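Local coordinates for protein ecdysteroid-phosphate phosphatase (Bombyx mori, PDB 3C7T) that dephosphorylates ecdysteroid phosphates, above all ecdysone 22-phosphate, to active hormones and also acts as a protein tyrosine phosphatase, through its homodimeric PGM-like (histidine phosphatase) domain, at residues Arg4-Ala9 / Ala232-Pro237; His12-Asp17 / Thr61-Phe66; Arg205-Met210 / Pro237-Ser242. One frame throughout, in Å; residues are numbered along the deposited sequence.

Contact 1 of 3, residues Arg4-Ala9 / Ala232-Pro237; sequences RRWVFA and AMRGKP
R5 O is met by an N-H and a CA-H of the facing strand. G235 N bonds to it at 3.3 Å, and R234 CA makes a CA-H...O contact with it at 3.2 Å. V7 N bonds to M233 O at 2.9 Å, and W6 CA adds a CA-H...O contact. R5 N to G235 O and M233 N to V7 O complete the antiparallel pairing of strands 5-9 and 232-235. It begins the antiparallel part of the mixed sheet of the histidine phosphatase fold.

W6 and R234 are a non-hydrogen-bonded pair, and their side chains stack. R234 CG, anti to its carbonyl carbon (chi1 -76°), lies 3.4 Å from W6 CE3. R234 CD sits over the six-membered ring, 3.4 Å from its centroid. The guanidinium then passes over the five-membered ring, tilted 24° from the indole plane. Its CZ is 4.2 Å from that centroid, an off-centre cation-pi contact. F8 CZ lies over the opposite face of W6. V7 and M233 pack on helix 193-204, on the other side of the sheet.

R4 CG lies 3.3 Å from G235 O, and R4 NH1 pairs with D239. R4 and R234 are like charges and may repel weakly. R234 NE is buried here without a partner in the model. The flat stack on W6 and a weak bond from R234 NH2 to R4 O probably help to hold the guanidinium in place.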
loop_
_atom_site.group_PDB
_atom_site.type_symbol
_atom_site.label_atom_id
_atom_site.label_comp_id
_atom_site.label_asym_id
_atom_site.label_seq_id
_atom_site.Cartn_x
_atom_site.Cartn_y
_atom_site.Cartn_z
ATOM N N ARG A 4 -7.487 -30.215 14.253
ATOM C CA ARG A 4 -6.939 -29.931 12.891
ATOM C C ARG A 4 -5.956 -28.750 12.859
ATOM O O ARG A 4 -5.932 -27.917 13.773
ATOM C CB ARG A 4 -8.068 -29.798 11.851
ATOM C CG ARG A 4 -8.220 -31.073 11.009
ATOM C CD ARG A 4 -9.655 -31.382 10.583
ATOM N NE ARG A 4 -10.181 -30.416 9.620
ATOM C CZ ARG A 4 -10.237 -30.599 8.300
ATOM N NH1 ARG A 4 -9.794 -31.726 7.744
ATOM N NH2 ARG A 4 -10.744 -29.644 7.529
ATOM N N ARG A 5 -5.155 -28.709 11.798
ATOM C CA ARG A 5 -3.999 -27.839 11.662
ATOM C C ARG A 5 -4.167 -27.036 10.366
ATOM O O ARG A 5 -4.855 -27.497 9.458
ATOM C CB ARG A 5 -2.778 -28.745 11.525
ATOM C CG ARG A 5 -1.445 -28.091 11.638
ATOM C CD ARG A 5 -0.441 -29.073 12.195
ATOM N NE ARG A 5 0.075 -30.036 11.239
ATOM C CZ ARG A 5 1.316 -30.024 10.773
ATOM N NH1 ARG A 5 2.160 -29.085 11.160
ATOM N NH2 ARG A 5 1.720 -30.958 9.928
ATOM N N TRP A 6 -3.541 -25.860 10.277
ATOM C CA TRP A 6 -3.519 -25.079 9.024
ATOM C C TRP A 6 -2.182 -25.188 8.289
ATOM O O TRP A 6 -1.113 -25.142 8.888
ATOM C CB TRP A 6 -3.729 -23.589 9.287
ATOM C CG TRP A 6 -5.035 -23.146 9.854
ATOM C CD1 TRP A 6 -5.329 -22.938 11.168
ATOM C CD2 TRP A 6 -6.201 -22.781 9.116
ATOM N NE1 TRP A 6 -6.628 -22.488 11.301
ATOM C CE2 TRP A 6 -7.183 -22.381 10.053
ATOM C CE3 TRP A 6 -6.521 -22.764 7.750
ATOM C CZ2 TRP A 6 -8.466 -21.964 9.664
ATOM C CZ3 TRP A 6 -7.792 -22.343 7.364
ATOM C CH2 TRP A 6 -8.750 -21.956 8.321
ATOM N N VAL A 7 -2.251 -25.300 6.971
ATOM C CA VAL A 7 -1.068 -25.113 6.138
ATOM C C VAL A 7 -1.439 -24.056 5.085
ATOM O O VAL A 7 -2.476 -24.164 4.410
ATOM C CB VAL A 7 -0.589 -26.430 5.490
ATOM C CG1 VAL A 7 0.562 -26.174 4.538
ATOM C CG2 VAL A 7 -0.168 -27.448 6.580
ATOM N N PHE A 8 -0.595 -23.030 4.985
ATOM C CA PHE A 8 -0.870 -21.887 4.113
ATOM C C PHE A 8 0.181 -21.772 3.043
ATOM O O PHE A 8 1.313 -22.221 3.230
ATOM C CB PHE A 8 -0.857 -20.593 4.934
ATOM C CG PHE A 8 -1.920 -20.531 5.979
ATOM C CD1 PHE A 8 -3.261 -20.494 5.620
ATOM C CD2 PHE A 8 -1.581 -20.490 7.319
ATOM C CE1 PHE A 8 -4.245 -20.408 6.587
ATOM C CE2 PHE A 8 -2.570 -20.409 8.303
ATOM C CZ PHE A 8 -3.892 -20.372 7.935
ATOM N N ALA A 9 -0.184 -21.145 1.923
ATOM C CA ALA A 9 0.792 -20.838 0.877
ATOM C C ALA A 9 0.509 -19.406 0.459
ATOM O O ALA A 9 -0.657 -19.007 0.295
ATOM C CB ALA A 9 0.651 -21.752 -0.309
ATOM N N ALA A 232 -5.136 -21.890 1.417
ATOM C CA ALA A 232 -5.275 -22.615 2.688
ATOM C C ALA A 232 -5.704 -24.082 2.561
ATOM O O ALA A 232 -6.576 -24.440 1.752
ATOM C CB ALA A 232 -6.260 -21.878 3.613
ATOM N N MET A 233 -5.057 -24.912 3.379
ATOM C CA MET A 233 -5.477 -26.291 3.610
ATOM C C MET A 233 -5.562 -26.560 5.104
ATOM O O MET A 233 -4.828 -25.965 5.906
ATOM C CB MET A 233 -4.518 -27.260 2.934
ATOM C CG MET A 233 -4.522 -27.101 1.422
ATOM S SD MET A 233 -3.607 -28.360 0.563
ATOM C CE MET A 233 -4.837 -29.667 0.480
ATOM N N ARG A 234 -6.474 -27.455 5.468
ATOM C CA ARG A 234 -6.571 -27.950 6.835
ATOM C C ARG A 234 -6.628 -29.464 6.813
ATOM O O ARG A 234 -7.143 -30.061 5.867
ATOM C CB ARG A 234 -7.795 -27.402 7.553
ATOM C CG ARG A 234 -7.627 -25.980 7.989
ATOM C CD ARG A 234 -8.696 -25.576 8.949
ATOM N NE ARG A 234 -8.355 -25.991 10.304
ATOM C CZ ARG A 234 -8.967 -25.547 11.391
ATOM N NH1 ARG A 234 -9.954 -24.664 11.283
ATOM N NH2 ARG A 234 -8.589 -25.982 12.586
ATOM N N GLY A 235 -6.085 -30.058 7.864
ATOM C CA GLY A 235 -6.049 -31.509 8.017
ATOM C C GLY A 235 -5.266 -31.902 9.248
ATOM O O GLY A 235 -4.995 -31.058 10.105
ATOM N N LYS A 236 -4.896 -33.177 9.354
ATOM C CA LYS A 236 -5.289 -34.220 8.410
ATOM C C LYS A 236 -6.777 -34.579 8.564
ATOM O O LYS A 236 -7.360 -34.349 9.623
ATOM C CB LYS A 236 -4.439 -35.468 8.639
ATOM C CG LYS A 236 -2.932 -35.216 8.701
ATOM C CD LYS A 236 -2.151 -36.527 8.551
ATOM C CE LYS A 236 -2.097 -37.301 9.839
ATOM N NZ LYS A 236 -1.335 -38.574 9.663
ATOM N N PRO A 237 -7.406 -35.122 7.503
ATOM C CA PRO A 237 -6.839 -35.294 6.174
ATOM C C PRO A 237 -6.920 -33.946 5.457
ATOM O O PRO A 237 -7.818 -33.140 5.744
ATOM C CB PRO A 237 -7.781 -36.299 5.527
ATOM C CG PRO A 237 -9.109 -35.966 6.126
ATOM C CD PRO A 237 -8.810 -35.583 7.557
#

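Contact 2 of 3, residues His12-Asp17 / Thr61-Phe66; sequences HGERVD and TRLGWF. With WO4 (tungstate(VI)ion), chain E.
E14 reaches across to T61 with a side chain that is extended from CA to CD. E14 CB passes 3.3 Å from T61 OG1, and the E14 N lies 3.4 Å from G64 CA, where the two backbones come close. E14 CG stays beside T61 OG1 and also meets T61 CG2. E14 CD lies near T61 OG1 and L63 CD2. At the tip, E14 OE1 accepts a hydrogen bond of 2.6 Å from T61 OG1 on its anti lone pair. L63 CB and N39 ND2 also meet this oxygen, N39 as a hydrogen-bond donor. E14 OE2 touches L63 CD2 at 3.7 Å and is hydrogen-bonded to S251 of the second subunit.

T61 is the N-cap of helix 62-77. With chi1 at 57°, its OG1 sits between the backbone N and the carbonyl carbon, and it accepts from G64 N while donating to E14. T61 N bonds to E14 O at 3.1 Å. T61 CG2 packs on V16 CA and CG2. The cap and the T61 N bond probably help to position the chain just after the RHG motif of the histidine phosphatases, R11-G13.

H12, which becomes phosphorylated in the reaction, bonds through ND1 to G13 O, close to its ring plane. Its NE2 binds the tungsten, 2.5 Å away. R11, R92, H192, A193 and K224 also hydrogen-bond the tungstate. R15 NH1 bonds to tungstate O3 at 2.7 Å, near the guanidinium plane. R15 holds D17 side-on in a salt bridge, NE to OD1 and NH2 to OD2, each oxygen offering its syn lone pair.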
loop_
_atom_site.group_PDB
_atom_site.type_symbol
_atom_site.label_atom_id
_atom_site.label_comp_id
_atom_site.label_asym_id
_atom_site.label_seq_id
_atom_site.Cartn_x
_atom_site.Cartn_y
_atom_site.Cartn_z
ATOM N N HIS A 12 4.621 -13.920 -2.933
ATOM C CA HIS A 12 5.325 -12.726 -2.487
ATOM C C HIS A 12 4.502 -11.470 -2.846
ATOM O O HIS A 12 3.585 -11.522 -3.686
ATOM C CB HIS A 12 6.677 -12.663 -3.184
ATOM C CG HIS A 12 6.561 -12.653 -4.675
ATOM N ND1 HIS A 12 6.120 -11.549 -5.386
ATOM C CD2 HIS A 12 6.796 -13.627 -5.586
ATOM C CE1 HIS A 12 6.105 -11.848 -6.676
ATOM N NE2 HIS A 12 6.491 -13.109 -6.818
ATOM N N GLY A 13 4.842 -10.337 -2.223
ATOM C CA GLY A 13 4.157 -9.083 -2.487
ATOM C C GLY A 13 4.708 -8.414 -3.737
ATOM O O GLY A 13 5.515 -8.999 -4.473
ATOM N N GLU A 14 4.270 -7.177 -3.967
ATOM C CA GLU A 14 4.638 -6.383 -5.155
ATOM C C GLU A 14 6.149 -6.249 -5.330
ATOM O O GLU A 14 6.855 -5.895 -4.387
ATOM C CB GLU A 14 4.019 -4.978 -5.040
ATOM C CG GLU A 14 4.338 -4.051 -6.214
ATOM C CD GLU A 14 3.689 -2.683 -6.087
ATOM O OE1 GLU A 14 4.172 -1.832 -5.294
ATOM O OE2 GLU A 14 2.701 -2.449 -6.820
ATOM N N ARG A 15 6.633 -6.527 -6.548
ATOM C CA ARG A 15 8.077 -6.510 -6.841
ATOM C C ARG A 15 8.559 -5.155 -7.358
ATOM O O ARG A 15 7.903 -4.547 -8.228
ATOM C CB ARG A 15 8.375 -7.554 -7.938
ATOM C CG ARG A 15 8.311 -8.988 -7.436
ATOM C CD ARG A 15 8.284 -9.953 -8.585
ATOM N NE ARG A 15 9.500 -9.945 -9.418
ATOM C CZ ARG A 15 9.848 -10.945 -10.237
ATOM N NH1 ARG A 15 9.078 -12.021 -10.344
ATOM N NH2 ARG A 15 10.979 -10.882 -10.955
ATOM N N VAL A 16 9.740 -4.711 -6.911
ATOM C CA VAL A 16 10.302 -3.478 -7.462
ATOM C C VAL A 16 10.488 -3.601 -8.992
ATOM O O VAL A 16 10.126 -2.708 -9.742
ATOM C CB VAL A 16 11.679 -3.110 -6.817
ATOM C CG1 VAL A 16 12.332 -1.949 -7.575
ATOM C CG2 VAL A 16 11.481 -2.741 -5.328
ATOM N N ASP A 17 11.091 -4.694 -9.445
ATOM C CA ASP A 17 11.459 -4.831 -10.882
ATOM C C ASP A 17 10.251 -4.858 -11.830
ATOM O O ASP A 17 10.381 -4.503 -13.016
ATOM C CB ASP A 17 12.422 -6.012 -11.106
ATOM C CG ASP A 17 11.794 -7.373 -10.840
ATOM O OD1 ASP A 17 10.675 -7.483 -10.301
ATOM O OD2 ASP A 17 12.458 -8.398 -11.143
ATOM N N THR A 61 8.599 -3.703 -3.120
ATOM C CA THR A 61 8.286 -2.278 -2.971
ATOM C C THR A 61 7.792 -2.073 -1.531
ATOM O O THR A 61 7.538 -3.060 -0.810
ATOM C CB THR A 61 7.148 -1.876 -3.912
ATOM O OG1 THR A 61 6.012 -2.692 -3.645
ATOM C CG2 THR A 61 7.607 -2.077 -5.381
ATOM N N ARG A 62 7.645 -0.809 -1.129
ATOM C CA ARG A 62 6.984 -0.477 0.154
ATOM C C ARG A 62 5.598 -1.105 0.208
ATOM O O ARG A 62 5.216 -1.681 1.236
ATOM C CB ARG A 62 6.932 1.043 0.392
ATOM C CG ARG A 62 8.309 1.736 0.613
ATOM C CD ARG A 62 9.041 1.247 1.862
ATOM N NE ARG A 62 8.269 1.479 3.091
ATOM C CZ ARG A 62 8.266 2.607 3.796
ATOM N NH1 ARG A 62 8.964 3.650 3.392
ATOM N NH2 ARG A 62 7.517 2.702 4.903
ATOM N N LEU A 63 4.855 -1.016 -0.893
ATOM C CA LEU A 63 3.518 -1.586 -0.956
ATOM C C LEU A 63 3.610 -3.103 -0.764
ATOM O O LEU A 63 2.762 -3.702 -0.130
ATOM C CB LEU A 63 2.867 -1.287 -2.301
ATOM C CG LEU A 63 1.481 -1.891 -2.502
ATOM C CD1 LEU A 63 0.580 -1.702 -1.256
ATOM C CD2 LEU A 63 0.849 -1.343 -3.762
ATOM N N GLY A 64 4.627 -3.729 -1.348
ATOM C CA GLY A 64 4.783 -5.194 -1.224
ATOM C C GLY A 64 4.939 -5.655 0.216
ATOM O O GLY A 64 4.334 -6.638 0.630
ATOM N N TRP A 65 5.768 -4.953 0.986
ATOM C CA TRP A 65 5.827 -5.154 2.441
ATOM C C TRP A 65 4.460 -4.974 3.098
ATOM O O TRP A 65 4.067 -5.794 3.918
ATOM C CB TRP A 65 6.799 -4.167 3.065
ATOM C CG TRP A 65 8.203 -4.601 2.951
ATOM C CD1 TRP A 65 9.038 -4.410 1.882
ATOM C CD2 TRP A 65 8.964 -5.289 3.948
ATOM N NE1 TRP A 65 10.294 -4.940 2.168
ATOM C CE2 TRP A 65 10.266 -5.476 3.428
ATOM C CE3 TRP A 65 8.676 -5.749 5.255
ATOM C CZ2 TRP A 65 11.286 -6.127 4.157
ATOM C CZ3 TRP A 65 9.690 -6.387 5.983
ATOM C CH2 TRP A 65 10.979 -6.559 5.429
ATOM N N PHE A 66 3.751 -3.910 2.728
ATOM C CA PHE A 66 2.428 -3.597 3.321
ATOM C C PHE A 66 1.380 -4.667 3.013
ATOM O O PHE A 66 0.609 -5.082 3.877
ATOM C CB PHE A 66 1.972 -2.237 2.791
ATOM C CG PHE A 66 0.713 -1.731 3.414
ATOM C CD1 PHE A 66 0.666 -1.389 4.760
ATOM C CD2 PHE A 66 -0.431 -1.579 2.640
ATOM C CE1 PHE A 66 -0.534 -0.897 5.332
ATOM C CE2 PHE A 66 -1.633 -1.080 3.200
ATOM C CZ PHE A 66 -1.673 -0.755 4.555
HETATM W W WO4 E . 6.639 -14.478 -8.886
HETATM O O1 WO4 E . 5.057 -15.344 -8.192
HETATM O O2 WO4 E . 6.784 -15.479 -10.597
HETATM O O3 WO4 E . 6.567 -12.605 -9.542
HETATM O O4 WO4 E . 8.347 -14.904 -8.016
#

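Contact 3 of 3, residues Arg205-Met210 / Pro237-Ser242; sequences RLRDDM and PWDVVS
R207 lays its guanidinium against P237 and turns NH1 to W238 O. The chain leaves with CG anti to the carbonyl carbon (chi1 -71°). CD follows in an extended step and comes 3.4 Å from W238 O. A bend at chi3 (71°) then places NE. At the tip, R207 NH1 bonds to W238 O at 2.8 Å. The donor stands above the carbonyl plane, 71° out of it, and the oxygen is tilted somewhat from the guanidinium plane. P237 CB lies over one face of the guanidinium, nearest to R207 NH1 at 3.6 Å and set toward the rim.

Two carboxylates share the charge of R207, neither closely. D239 OD1 is 3.4 Å from R207 NH1, a salt bridge with a weak hydrogen bond, and the two flat groups are steeply inclined. D209 OD2 lies 3.5 Å from R207 NH2 but well out of the guanidinium plane, so only the charges attract. The other oxygen of D239 pairs with R4, which places this carboxylate between two arginines.

The segment 237-242 runs from the turn of a beta-hairpin, which joins strands 230-235 and 239-241, into the second of these, an outermost strand of the mixed sheet within this chain. The peptide bonds before K236 and P237 are both cis. The loop 205-210 follows helix 193-204 and packs against that turn.

The W238 indole turns inward and packs on V7, M233, L203 and V177. L206 CB approaches W238 CD1 at 4.3 Å, and L206 itself rests on V177 too. W238 N is buried here without a partner in the model. V240 and S242 pack on W258 of the second subunit.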
loop_
_atom_site.group_PDB
_atom_site.type_symbol
_atom_site.label_atom_id
_atom_site.label_comp_id
_atom_site.label_asym_id
_atom_site.label_seq_id
_atom_site.Cartn_x
_atom_site.Cartn_y
_atom_site.Cartn_z
ATOM N N ARG A 205 -1.204 -35.419 -2.151
ATOM C CA ARG A 205 -0.366 -36.614 -2.297
ATOM C C ARG A 205 0.012 -37.266 -0.959
ATOM O O ARG A 205 0.478 -38.415 -0.935
ATOM C CB ARG A 205 0.867 -36.317 -3.155
ATOM C CG ARG A 205 0.545 -36.340 -4.639
ATOM C CD ARG A 205 1.644 -35.749 -5.486
ATOM N NE ARG A 205 1.273 -35.660 -6.909
ATOM C CZ ARG A 205 0.413 -34.783 -7.423
ATOM N NH1 ARG A 205 -0.209 -33.898 -6.644
ATOM N NH2 ARG A 205 0.163 -34.798 -8.723
ATOM N N LEU A 206 -0.184 -36.547 0.146
ATOM C CA LEU A 206 0.020 -37.115 1.481
ATOM C C LEU A 206 -1.203 -37.893 1.961
ATOM O O LEU A 206 -1.130 -38.629 2.948
ATOM C CB LEU A 206 0.418 -36.041 2.502
ATOM C CG LEU A 206 1.826 -35.444 2.385
ATOM C CD1 LEU A 206 2.002 -34.272 3.343
ATOM C CD2 LEU A 206 2.900 -36.489 2.631
ATOM N N ARG A 207 -2.322 -37.730 1.259
ATOM C CA ARG A 207 -3.523 -38.511 1.531
ATOM C C ARG A 207 -3.456 -39.859 0.829
ATOM O O ARG A 207 -2.776 -40.022 -0.189
ATOM C CB ARG A 207 -4.782 -37.776 1.076
ATOM C CG ARG A 207 -5.171 -36.565 1.917
ATOM C CD ARG A 207 -6.278 -35.777 1.226
ATOM N NE ARG A 207 -7.555 -36.485 1.250
ATOM C CZ ARG A 207 -8.671 -36.031 1.820
ATOM N NH1 ARG A 207 -8.707 -34.834 2.405
ATOM N NH2 ARG A 207 -9.771 -36.772 1.784
ATOM N N ASP A 208 -4.175 -40.824 1.381
ATOM C CA ASP A 208 -4.296 -42.138 0.774
ATOM C C ASP A 208 -5.703 -42.331 0.220
ATOM O O ASP A 208 -5.954 -43.251 -0.557
ATOM C CB ASP A 208 -3.938 -43.213 1.799
ATOM C CG ASP A 208 -2.436 -43.317 2.031
ATOM O OD1 ASP A 208 -1.688 -43.272 1.035
ATOM O OD2 ASP A 208 -2.004 -43.440 3.200
ATOM N N ASP A 209 -6.604 -41.436 0.619
ATOM C CA ASP A 209 -8.012 -41.484 0.225
ATOM C C ASP A 209 -8.188 -41.455 -1.289
ATOM O O ASP A 209 -8.929 -42.267 -1.852
ATOM C CB ASP A 209 -8.794 -40.326 0.866
ATOM C CG ASP A 209 -8.920 -40.467 2.376
ATOM O OD1 ASP A 209 -9.613 -41.409 2.834
ATOM O OD2 ASP A 209 -8.336 -39.634 3.104
ATOM N N MET A 210 -7.503 -40.524 -1.945
ATOM C CA MET A 210 -7.683 -40.347 -3.379
ATOM C C MET A 210 -6.375 -40.266 -4.137
ATOM O O MET A 210 -5.780 -39.195 -4.277
ATOM C CB MET A 210 -8.589 -39.152 -3.681
ATOM C CG MET A 210 -10.068 -39.513 -3.681
ATOM S SD MET A 210 -11.168 -38.133 -3.285
ATOM C CE MET A 210 -11.047 -37.138 -4.783
ATOM N N PRO A 237 -7.406 -35.122 7.503
ATOM C CA PRO A 237 -6.839 -35.294 6.174
ATOM C C PRO A 237 -6.920 -33.946 5.457
ATOM O O PRO A 237 -7.818 -33.140 5.744
ATOM C CB PRO A 237 -7.781 -36.299 5.527
ATOM C CG PRO A 237 -9.109 -35.966 6.126
ATOM C CD PRO A 237 -8.810 -35.583 7.557
ATOM N N TRP A 238 -5.997 -33.704 4.538
ATOM C CA TRP A 238 -5.832 -32.369 3.957
ATOM C C TRP A 238 -6.947 -31.945 2.993
ATOM O O TRP A 238 -7.097 -32.536 1.921
ATOM C CB TRP A 238 -4.454 -32.268 3.304
ATOM C CG TRP A 238 -3.352 -32.508 4.294
ATOM C CD1 TRP A 238 -2.535 -33.603 4.370
ATOM C CD2 TRP A 238 -2.975 -31.647 5.373
ATOM N NE1 TRP A 238 -1.662 -33.467 5.431
ATOM C CE2 TRP A 238 -1.913 -32.273 6.059
ATOM C CE3 TRP A 238 -3.436 -30.396 5.825
ATOM C CZ2 TRP A 238 -1.292 -31.691 7.170
ATOM C CZ3 TRP A 238 -2.829 -29.824 6.930
ATOM C CH2 TRP A 238 -1.757 -30.471 7.587
ATOM N N ASP A 239 -7.718 -30.925 3.396
ATOM C CA ASP A 239 -8.792 -30.325 2.579
ATOM C C ASP A 239 -8.469 -28.865 2.188
ATOM O O ASP A 239 -8.091 -28.067 3.046
ATOM C CB ASP A 239 -10.117 -30.279 3.360
ATOM C CG ASP A 239 -10.744 -31.650 3.578
ATOM O OD1 ASP A 239 -11.040 -32.352 2.582
ATOM O OD2 ASP A 239 -10.992 -32.004 4.757
ATOM N N VAL A 240 -8.660 -28.528 0.912
ATOM C CA VAL A 240 -8.621 -27.131 0.434
ATOM C C VAL A 240 -9.825 -26.354 0.972
ATOM O O VAL A 240 -10.980 -26.688 0.669
ATOM C CB VAL A 240 -8.616 -27.044 -1.124
ATOM C CG1 VAL A 240 -8.891 -25.612 -1.592
ATOM C CG2 VAL A 240 -7.305 -27.552 -1.686
ATOM N N VAL A 241 -9.544 -25.317 1.764
ATOM C CA VAL A 241 -10.585 -24.552 2.445
ATOM C C VAL A 241 -10.361 -23.046 2.296
ATOM O O VAL A 241 -9.288 -22.596 1.897
ATOM C CB VAL A 241 -10.686 -24.910 3.943
ATOM C CG1 VAL A 241 -10.903 -26.416 4.116
ATOM C CG2 VAL A 241 -9.439 -24.457 4.716
ATOM N N SER A 242 -11.388 -22.284 2.645
ATOM C CA SER A 242 -11.275 -20.834 2.716
ATOM C C SER A 242 -10.215 -20.447 3.755
ATOM O O SER A 242 -10.223 -20.971 4.869
ATOM C CB SER A 242 -12.624 -20.235 3.091
ATOM O OG SER A 242 -12.516 -18.826 3.151
#

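Overall arrangement
Contacts 1 and 3 are neighbours on one sheet, with centres 9 Å apart. They share P237. Strands 230-235 and 239-241 are joined by the backbone bond of A232 with V241 and probably by one from D239 N to R234 O. Contact 1 is partly buried and rests on strand pairing and a stack. Contact 3 is at the surface and relies on one arginine that bonds a backbone carbonyl and two loosely placed carboxylates. Contact 2 is buried, on the opposite side of the chain's centre, and joins a loop to a helix start. It alone holds ligand-pocket residues. Strand 5-11 leads from contact 1 into it. Contacts 2 and 3 both touch the second subunit.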